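Local coordinates for protein hypothetical aldose 1-epimerase (Klebsiella pneumoniae subsp. pneumoniae MGH 78578, PDB 3TY1) that probably binds carbohydrate, as a supersandwich protein of the galactose mutarotase clan, although its substrate and any epimerase activity remain putative, at residues M81-P86 with G310-I315; A223-P228 with L298-N303; K3-T8 with W19-D24. All coordinates share one frame; numbering follows the deposited sequence.

Interactions 1 and 2 are neighbours, with centres about 13 Å apart, and they meet along the antiparallel strands 297-304 and 311-318. Trp301 O takes the backbone N of Gly314 at 2.8 Å and, probably, Thr313 OG1 at the same distance, while Val312 CG1 packs on Trp301 CH2. Along the chain, interaction 2 is nested inside the loop that interaction 1 closes, and both reach a second subunit. Interaction 3 stands apart near the N-terminus, its centre about 30 Å from that of interaction 1 and about 37 Å from that of interaction 2, on the far side of the chain's centre. It shares with interaction 2 the large antiparallel sheet.

Interaction 1: residues M81-P86 with G310-I315; sequences MGWDSP and GYVTGI
Trp83 lays its indole against Val312 where the loop after strand 79-81 packs against the start of strand 311-318, joining two parts of the supersandwich far apart in sequence. The apolar part of the contact is led by a CH-pi interaction. Val312 CG2 stands over one face of the indole, 3.9 Å from the centroid of the five-membered ring and 25° off its normal, with CG of Trp83 its nearest atom at 3.6 Å. The second methyl, CG1, reaches the benzo half and comes to 3.8 Å from Trp83 CE3, so the valine fork spans both rings. Gly310 CA adds a looser contact, 4.4 Å from Trp83 CZ3. A chi1 of 64° sets the indole of Trp83 between its own backbone N and carbonyl carbon, with one face turned to the strand. Ser85 CB lies against the opposite face, out at the benzo rim near CH2. Phe170 of the second subunit also meets the indole, edge-to-face.

Polar links run around this apolar patch. Trp83 NE1 is satisfied by the carbonyl O of Glu112, which helps fix the rotation of the ring. The backbones themselves are joined through one water: it donates to Asp84 O at 2.9 Å and accepts from the backbone N of Tyr311, also at 2.9 Å.

Interaction 2: residues A223-P228 with L298-N303; sequences ARFLAP and LTLWKN
Phe225 projects from strand 224-229, an outermost strand, within this chain, of the large antiparallel sheet, onto strand 297-304 of the mixed sheet, so the contact joins two sheets of the supersandwich through side chains. Its CB points at the facing strand, and chi1 of 174° carries the ring away from the backbone N, toward Leu300 and Leu298. At the root of the ring, CG lies 3.7 Å from Leu300 CD1. CD1 of Phe225 meets only that methyl of Leu300, whereas CD2 lies nearest the other branch, Leu300 CD2, at 3.7 Å. Beyond them, CE1 is 4.0 Å from Leu300 CD1 and CE2 is 4.1 Å from Leu300 CD2. Leu300 CD1 thereby sits over the ring, 3.8 Å from its centroid and 14° off the normal, a CH-pi contact made as the two side chains run antiparallel alongside one another.

Farther out, the ring is met at its edge by Leu298, which comes from the opposite direction. Ile315, Ile263 and Tyr249 also touch the phenyl group. Ala227 CB adds a light contact with Leu298 CD2 at 4.5 Å. At the tip of the phenylalanine, CZ reaches that same leucine methyl at 4.1 Å.

Interaction 3: residues K3-T8 with W19-D24; sequences KTWVLT and WQINSD
Two edge regions of the beta-sandwich face each other here: strand 2-9 of the large antiparallel sheet and strand 19-22, an outermost strand of the six-stranded one. Their axes run nearly antiparallel, at 160°, but approach only to 9.9 Å, and side chains fill the space between them. The side chains of Trp5 and Trp19 run across one another at about a right angle, with ring planes at 58°, an oblique pair. CZ2 of Trp19 rests over the pyrrole side of Trp5, 3.6 Å from its CG. On the same face of Trp5, farther along the benzo ring, Ile21 CD1 descends to 3.6 Å from the six-membered centroid, while its CG2 lies near CE2. Within its own strand, Lys3 lays CG against the other face near the benzo rim, though Trp5 remains partly exposed.

Leu7 completes the row. Its CD1 stands almost exactly on the normal through the six-membered ring of Trp19, 3.7 Å from the centroid, and CD2 leans toward CE3 and CZ3. Here Leu7 and Thr8 both face Val147 of strand 146-152, a classic beta bulge. The interdigitated series Leu7, Trp19, Trp5 and Ile21 makes a contact of dispersion and CH-pi forces. Cohesion between the two strands therefore rests on methyl groups and one indole edge atom, Trp19 CZ2, set against indole faces rather than on direct hydrogen bonding.

Interaction 1: residues M81-P86 with G310-I315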
# COMPACT_ATOMS: atom_id res chain seq x y z
N MSE A 81 -28.40 12.91 -1.15
CA MSE A 81 -27.44 13.25 -0.13
C MSE A 81 -26.10 12.85 -0.74
O MSE A 81 -25.85 11.67 -1.05
CB MSE A 81 -27.67 12.48 1.18
CG MSE A 81 -29.06 12.62 1.81
SE MSE A 81 -29.03 11.63 3.52
CE MSE A 81 -30.91 11.74 3.73
N GLY A 82 -25.23 13.82 -0.92
CA GLY A 82 -23.91 13.56 -1.48
C GLY A 82 -23.38 14.79 -2.13
O GLY A 82 -24.04 15.87 -2.14
N TRP A 83 -22.20 14.62 -2.72
CA TRP A 83 -21.49 15.73 -3.37
C TRP A 83 -20.56 15.21 -4.44
O TRP A 83 -20.33 14.01 -4.53
CB TRP A 83 -20.71 16.54 -2.33
CG TRP A 83 -19.59 15.78 -1.60
CD1 TRP A 83 -19.72 14.74 -0.75
CD2 TRP A 83 -18.18 16.09 -1.65
NE1 TRP A 83 -18.48 14.34 -0.29
CE2 TRP A 83 -17.51 15.16 -0.84
CE3 TRP A 83 -17.42 17.06 -2.35
CZ2 TRP A 83 -16.10 15.15 -0.68
CZ3 TRP A 83 -16.03 17.06 -2.20
CH2 TRP A 83 -15.38 16.12 -1.36
N ASP A 84 -20.04 16.12 -5.25
CA ASP A 84 -19.19 15.79 -6.37
C ASP A 84 -17.77 16.23 -6.07
O ASP A 84 -17.45 17.41 -6.10
CB ASP A 84 -19.71 16.47 -7.62
CG ASP A 84 -21.17 16.15 -7.87
OD1 ASP A 84 -21.49 14.94 -7.90
OD2 ASP A 84 -21.98 17.08 -7.96
N SER A 85 -16.97 15.26 -5.67
CA SER A 85 -15.56 15.46 -5.35
C SER A 85 -14.72 15.35 -6.61
O SER A 85 -15.14 14.67 -7.57
CB SER A 85 -15.16 14.40 -4.36
OG SER A 85 -13.79 14.35 -4.09
N PRO A 86 -13.52 15.98 -6.63
CA PRO A 86 -12.60 15.66 -7.71
C PRO A 86 -12.15 14.20 -7.77
O PRO A 86 -11.67 13.77 -8.80
CB PRO A 86 -11.39 16.58 -7.42
CG PRO A 86 -11.47 16.88 -5.92
CD PRO A 86 -12.96 17.01 -5.72
N GLY A 310 -15.06 21.86 -4.71
CA GLY A 310 -15.84 21.24 -3.63
C GLY A 310 -16.85 22.25 -3.12
O GLY A 310 -16.47 23.28 -2.56
N TYR A 311 -18.12 22.01 -3.45
CA TYR A 311 -19.23 22.84 -2.95
C TYR A 311 -20.06 21.87 -2.11
O TYR A 311 -20.85 21.08 -2.62
CB TYR A 311 -20.03 23.45 -4.10
CG TYR A 311 -21.12 24.41 -3.61
CD1 TYR A 311 -20.78 25.58 -2.95
CD2 TYR A 311 -22.46 24.10 -3.77
CE1 TYR A 311 -21.77 26.48 -2.49
CE2 TYR A 311 -23.49 24.99 -3.33
CZ TYR A 311 -23.12 26.17 -2.67
OH TYR A 311 -24.07 27.04 -2.19
N VAL A 312 -19.81 21.90 -0.80
CA VAL A 312 -20.34 20.91 0.08
C VAL A 312 -20.35 21.41 1.52
O VAL A 312 -19.56 22.29 1.90
CB VAL A 312 -19.47 19.58 -0.05
CG1 VAL A 312 -18.00 19.88 0.20
CG2 VAL A 312 -19.99 18.45 0.82
N THR A 313 -21.26 20.86 2.32
CA THR A 313 -21.26 21.13 3.74
C THR A 313 -21.27 19.82 4.50
O THR A 313 -21.90 18.82 4.10
CB THR A 313 -22.48 22.03 4.18
OG1 THR A 313 -22.36 22.37 5.58
CG2 THR A 313 -23.80 21.31 3.96
N GLY A 314 -20.55 19.82 5.61
CA GLY A 314 -20.51 18.67 6.52
C GLY A 314 -21.30 19.00 7.74
O GLY A 314 -21.11 20.09 8.33
N ILE A 315 -22.20 18.09 8.13
CA ILE A 315 -22.90 18.16 9.45
C ILE A 315 -22.31 16.98 10.17
O ILE A 315 -22.56 15.84 9.80
CB ILE A 315 -24.41 17.99 9.32
CG1 ILE A 315 -24.99 19.11 8.44
CG2 ILE A 315 -25.05 18.02 10.71
CD1 ILE A 315 -26.52 18.99 8.23
O HOH W 1 -18.63 20.01 -5.51

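Interaction 2: residues A223-P228 with L298-N303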
# COMPACT_ATOMS: atom_id res chain seq x y z
N ALA A 223 -29.28 28.53 1.12
CA ALA A 223 -29.59 27.33 1.90
C ALA A 223 -29.27 27.67 3.33
O ALA A 223 -28.49 28.61 3.60
CB ALA A 223 -28.72 26.12 1.45
N ARG A 224 -29.83 26.88 4.24
CA ARG A 224 -29.74 27.17 5.66
C ARG A 224 -29.31 25.94 6.44
O ARG A 224 -29.64 24.80 6.05
CB ARG A 224 -31.10 27.69 6.19
CG ARG A 224 -31.46 29.06 5.65
CD ARG A 224 -32.71 29.64 6.23
NE ARG A 224 -33.86 28.78 5.97
CZ ARG A 224 -34.70 28.27 6.88
NH1 ARG A 224 -34.59 28.51 8.18
NH2 ARG A 224 -35.70 27.50 6.46
N PHE A 225 -28.56 26.17 7.51
CA PHE A 225 -28.20 25.14 8.46
C PHE A 225 -29.07 25.35 9.67
O PHE A 225 -29.11 26.46 10.23
CB PHE A 225 -26.72 25.18 8.87
CG PHE A 225 -26.38 24.21 9.95
CD1 PHE A 225 -26.41 22.86 9.71
CD2 PHE A 225 -26.08 24.65 11.23
CE1 PHE A 225 -26.11 21.95 10.74
CE2 PHE A 225 -25.77 23.74 12.25
CZ PHE A 225 -25.79 22.41 12.00
N LEU A 226 -29.77 24.30 10.08
CA LEU A 226 -30.70 24.36 11.21
C LEU A 226 -30.20 23.45 12.33
O LEU A 226 -29.87 22.30 12.11
CB LEU A 226 -32.11 23.90 10.77
CG LEU A 226 -32.69 24.44 9.47
CD1 LEU A 226 -34.02 23.79 9.09
CD2 LEU A 226 -32.77 25.97 9.51
N ALA A 227 -30.18 23.95 13.56
CA ALA A 227 -29.84 23.10 14.71
C ALA A 227 -30.17 23.84 15.99
O ALA A 227 -30.08 25.06 15.98
CB ALA A 227 -28.35 22.76 14.69
N PRO A 228 -30.56 23.11 17.06
CA PRO A 228 -30.80 23.68 18.38
C PRO A 228 -29.45 23.69 19.09
O PRO A 228 -28.86 22.63 19.26
CB PRO A 228 -31.78 22.71 19.03
CG PRO A 228 -31.59 21.45 18.40
CD PRO A 228 -30.81 21.66 17.10
N LEU A 298 -20.85 18.82 17.91
CA LEU A 298 -21.22 18.95 16.50
C LEU A 298 -20.29 19.91 15.78
O LEU A 298 -19.98 20.98 16.29
CB LEU A 298 -22.67 19.43 16.40
CG LEU A 298 -23.31 19.60 15.02
CD1 LEU A 298 -23.40 18.27 14.34
CD2 LEU A 298 -24.73 20.17 15.23
N THR A 299 -19.84 19.51 14.60
CA THR A 299 -19.02 20.36 13.74
C THR A 299 -19.79 20.67 12.48
O THR A 299 -20.43 19.78 11.89
CB THR A 299 -17.68 19.65 13.37
OG1 THR A 299 -16.93 19.39 14.55
CG2 THR A 299 -16.83 20.48 12.37
N LEU A 300 -19.74 21.94 12.07
CA LEU A 300 -20.36 22.42 10.85
C LEU A 300 -19.20 22.81 9.93
O LEU A 300 -18.42 23.70 10.26
CB LEU A 300 -21.22 23.65 11.18
CG LEU A 300 -21.88 24.39 10.00
CD1 LEU A 300 -22.81 23.47 9.17
CD2 LEU A 300 -22.62 25.64 10.48
N TRP A 301 -19.10 22.13 8.79
CA TRP A 301 -18.05 22.36 7.82
C TRP A 301 -18.74 23.04 6.64
O TRP A 301 -19.59 22.44 6.03
CB TRP A 301 -17.41 20.99 7.41
CG TRP A 301 -16.46 21.02 6.29
CD1 TRP A 301 -15.43 21.90 6.10
CD2 TRP A 301 -16.42 20.12 5.17
NE1 TRP A 301 -14.76 21.60 4.94
CE2 TRP A 301 -15.32 20.50 4.37
CE3 TRP A 301 -17.18 18.99 4.80
CZ2 TRP A 301 -15.01 19.83 3.16
CZ3 TRP A 301 -16.83 18.30 3.63
CH2 TRP A 301 -15.75 18.74 2.83
N LYS A 302 -18.41 24.31 6.39
CA LYS A 302 -19.02 25.08 5.30
C LYS A 302 -17.95 25.22 4.23
O LYS A 302 -17.10 26.09 4.29
CB LYS A 302 -19.48 26.46 5.76
CG LYS A 302 -20.43 26.39 6.96
CD LYS A 302 -20.96 27.79 7.35
CE LYS A 302 -22.15 28.23 6.54
NZ LYS A 302 -22.86 29.40 7.19
N ASN A 303 -18.01 24.34 3.24
CA ASN A 303 -16.99 24.29 2.18
C ASN A 303 -17.65 24.80 0.90
O ASN A 303 -17.82 24.04 -0.06
CB ASN A 303 -16.44 22.86 2.07
CG ASN A 303 -15.09 22.80 1.34
OD1 ASN A 303 -14.05 22.72 1.98
ND2 ASN A 303 -15.10 22.88 0.01

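Interaction 3: residues K3-T8 with W19-D24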
# COMPACT_ATOMS: atom_id res chain seq x y z
N LYS A 3 -34.19 -13.29 6.56
CA LYS A 3 -33.18 -14.08 5.90
C LYS A 3 -31.90 -13.25 5.88
O LYS A 3 -31.95 -12.05 5.61
CB LYS A 3 -33.60 -14.46 4.50
CG LYS A 3 -32.49 -15.26 3.77
CD LYS A 3 -33.01 -16.40 2.90
CE LYS A 3 -31.85 -17.33 2.51
NZ LYS A 3 -32.31 -18.54 1.80
N THR A 4 -30.78 -13.91 6.17
CA THR A 4 -29.47 -13.27 6.15
C THR A 4 -28.59 -13.90 5.07
O THR A 4 -28.52 -15.12 5.00
CB THR A 4 -28.80 -13.40 7.54
OG1 THR A 4 -29.62 -12.72 8.52
CG2 THR A 4 -27.40 -12.75 7.55
N TRP A 5 -27.94 -13.07 4.25
CA TRP A 5 -26.89 -13.53 3.33
C TRP A 5 -25.54 -13.03 3.83
O TRP A 5 -25.39 -11.85 4.16
CB TRP A 5 -27.12 -13.00 1.92
CG TRP A 5 -28.33 -13.52 1.26
CD1 TRP A 5 -28.38 -14.54 0.37
CD2 TRP A 5 -29.67 -13.05 1.42
NE1 TRP A 5 -29.66 -14.75 -0.05
CE2 TRP A 5 -30.49 -13.84 0.57
CE3 TRP A 5 -30.27 -12.04 2.17
CZ2 TRP A 5 -31.87 -13.67 0.48
CZ3 TRP A 5 -31.62 -11.86 2.08
CH2 TRP A 5 -32.42 -12.68 1.24
N VAL A 6 -24.53 -13.90 3.84
CA VAL A 6 -23.20 -13.55 4.32
C VAL A 6 -22.37 -13.30 3.07
O VAL A 6 -22.04 -14.22 2.34
CB VAL A 6 -22.54 -14.65 5.21
CG1 VAL A 6 -21.10 -14.21 5.60
CG2 VAL A 6 -23.40 -14.94 6.47
N LEU A 7 -22.08 -12.05 2.80
CA LEU A 7 -21.37 -11.67 1.58
C LEU A 7 -19.86 -11.81 1.74
O LEU A 7 -19.17 -12.01 0.74
CB LEU A 7 -21.68 -10.21 1.21
CG LEU A 7 -22.93 -9.88 0.42
CD1 LEU A 7 -24.11 -10.60 0.90
CD2 LEU A 7 -23.15 -8.36 0.33
N THR A 8 -19.37 -11.58 2.96
CA THR A 8 -17.95 -11.57 3.27
C THR A 8 -17.76 -12.10 4.67
O THR A 8 -18.48 -11.74 5.59
CB THR A 8 -17.34 -10.17 3.18
OG1 THR A 8 -17.61 -9.60 1.89
CG2 THR A 8 -15.87 -10.18 3.42
N TRP A 19 -22.75 -10.08 -6.60
CA TRP A 19 -23.87 -10.79 -5.99
C TRP A 19 -25.07 -9.89 -6.01
O TRP A 19 -24.94 -8.66 -5.91
CB TRP A 19 -23.49 -11.10 -4.53
CG TRP A 19 -24.61 -11.60 -3.66
CD1 TRP A 19 -25.00 -12.90 -3.46
CD2 TRP A 19 -25.50 -10.80 -2.86
NE1 TRP A 19 -26.05 -12.94 -2.57
CE2 TRP A 19 -26.37 -11.67 -2.19
CE3 TRP A 19 -25.61 -9.42 -2.62
CZ2 TRP A 19 -27.36 -11.21 -1.32
CZ3 TRP A 19 -26.58 -8.97 -1.77
CH2 TRP A 19 -27.45 -9.86 -1.12
N GLN A 20 -26.25 -10.47 -6.17
CA GLN A 20 -27.46 -9.67 -6.07
C GLN A 20 -28.63 -10.50 -5.61
O GLN A 20 -28.69 -11.71 -5.86
CB GLN A 20 -27.84 -9.00 -7.40
CG GLN A 20 -28.30 -9.95 -8.49
CD GLN A 20 -29.80 -10.40 -8.39
OE1 GLN A 20 -30.69 -9.58 -8.08
NE2 GLN A 20 -30.08 -11.69 -8.70
N ILE A 21 -29.56 -9.81 -4.99
CA ILE A 21 -30.89 -10.38 -4.76
C ILE A 21 -31.91 -9.32 -5.12
O ILE A 21 -31.62 -8.13 -5.09
CB ILE A 21 -31.10 -10.87 -3.35
CG1 ILE A 21 -30.89 -9.73 -2.35
CG2 ILE A 21 -30.20 -12.08 -3.06
CD1 ILE A 21 -31.26 -10.10 -0.91
N ASN A 22 -33.12 -9.76 -5.42
CA ASN A 22 -34.15 -8.81 -5.75
C ASN A 22 -35.51 -9.27 -5.24
O ASN A 22 -35.74 -10.48 -5.01
CB ASN A 22 -34.11 -8.47 -7.26
CG ASN A 22 -34.56 -9.60 -8.15
OD1 ASN A 22 -35.74 -9.97 -8.15
ND2 ASN A 22 -33.63 -10.17 -8.89
N SER A 23 -36.37 -8.29 -5.05
CA SER A 23 -37.68 -8.47 -4.47
C SER A 23 -38.57 -9.43 -5.27
O SER A 23 -39.40 -10.14 -4.70
CB SER A 23 -38.39 -7.11 -4.27
OG SER A 23 -38.47 -6.34 -5.47
N ASP A 24 -38.42 -9.40 -6.60
CA ASP A 24 -39.12 -10.34 -7.49
C ASP A 24 -38.80 -11.79 -7.18
O ASP A 24 -39.71 -12.56 -6.86
CB ASP A 24 -38.78 -10.06 -8.97
CG ASP A 24 -39.77 -9.15 -9.65
OD1 ASP A 24 -40.27 -8.20 -8.99
OD2 ASP A 24 -40.05 -9.39 -10.85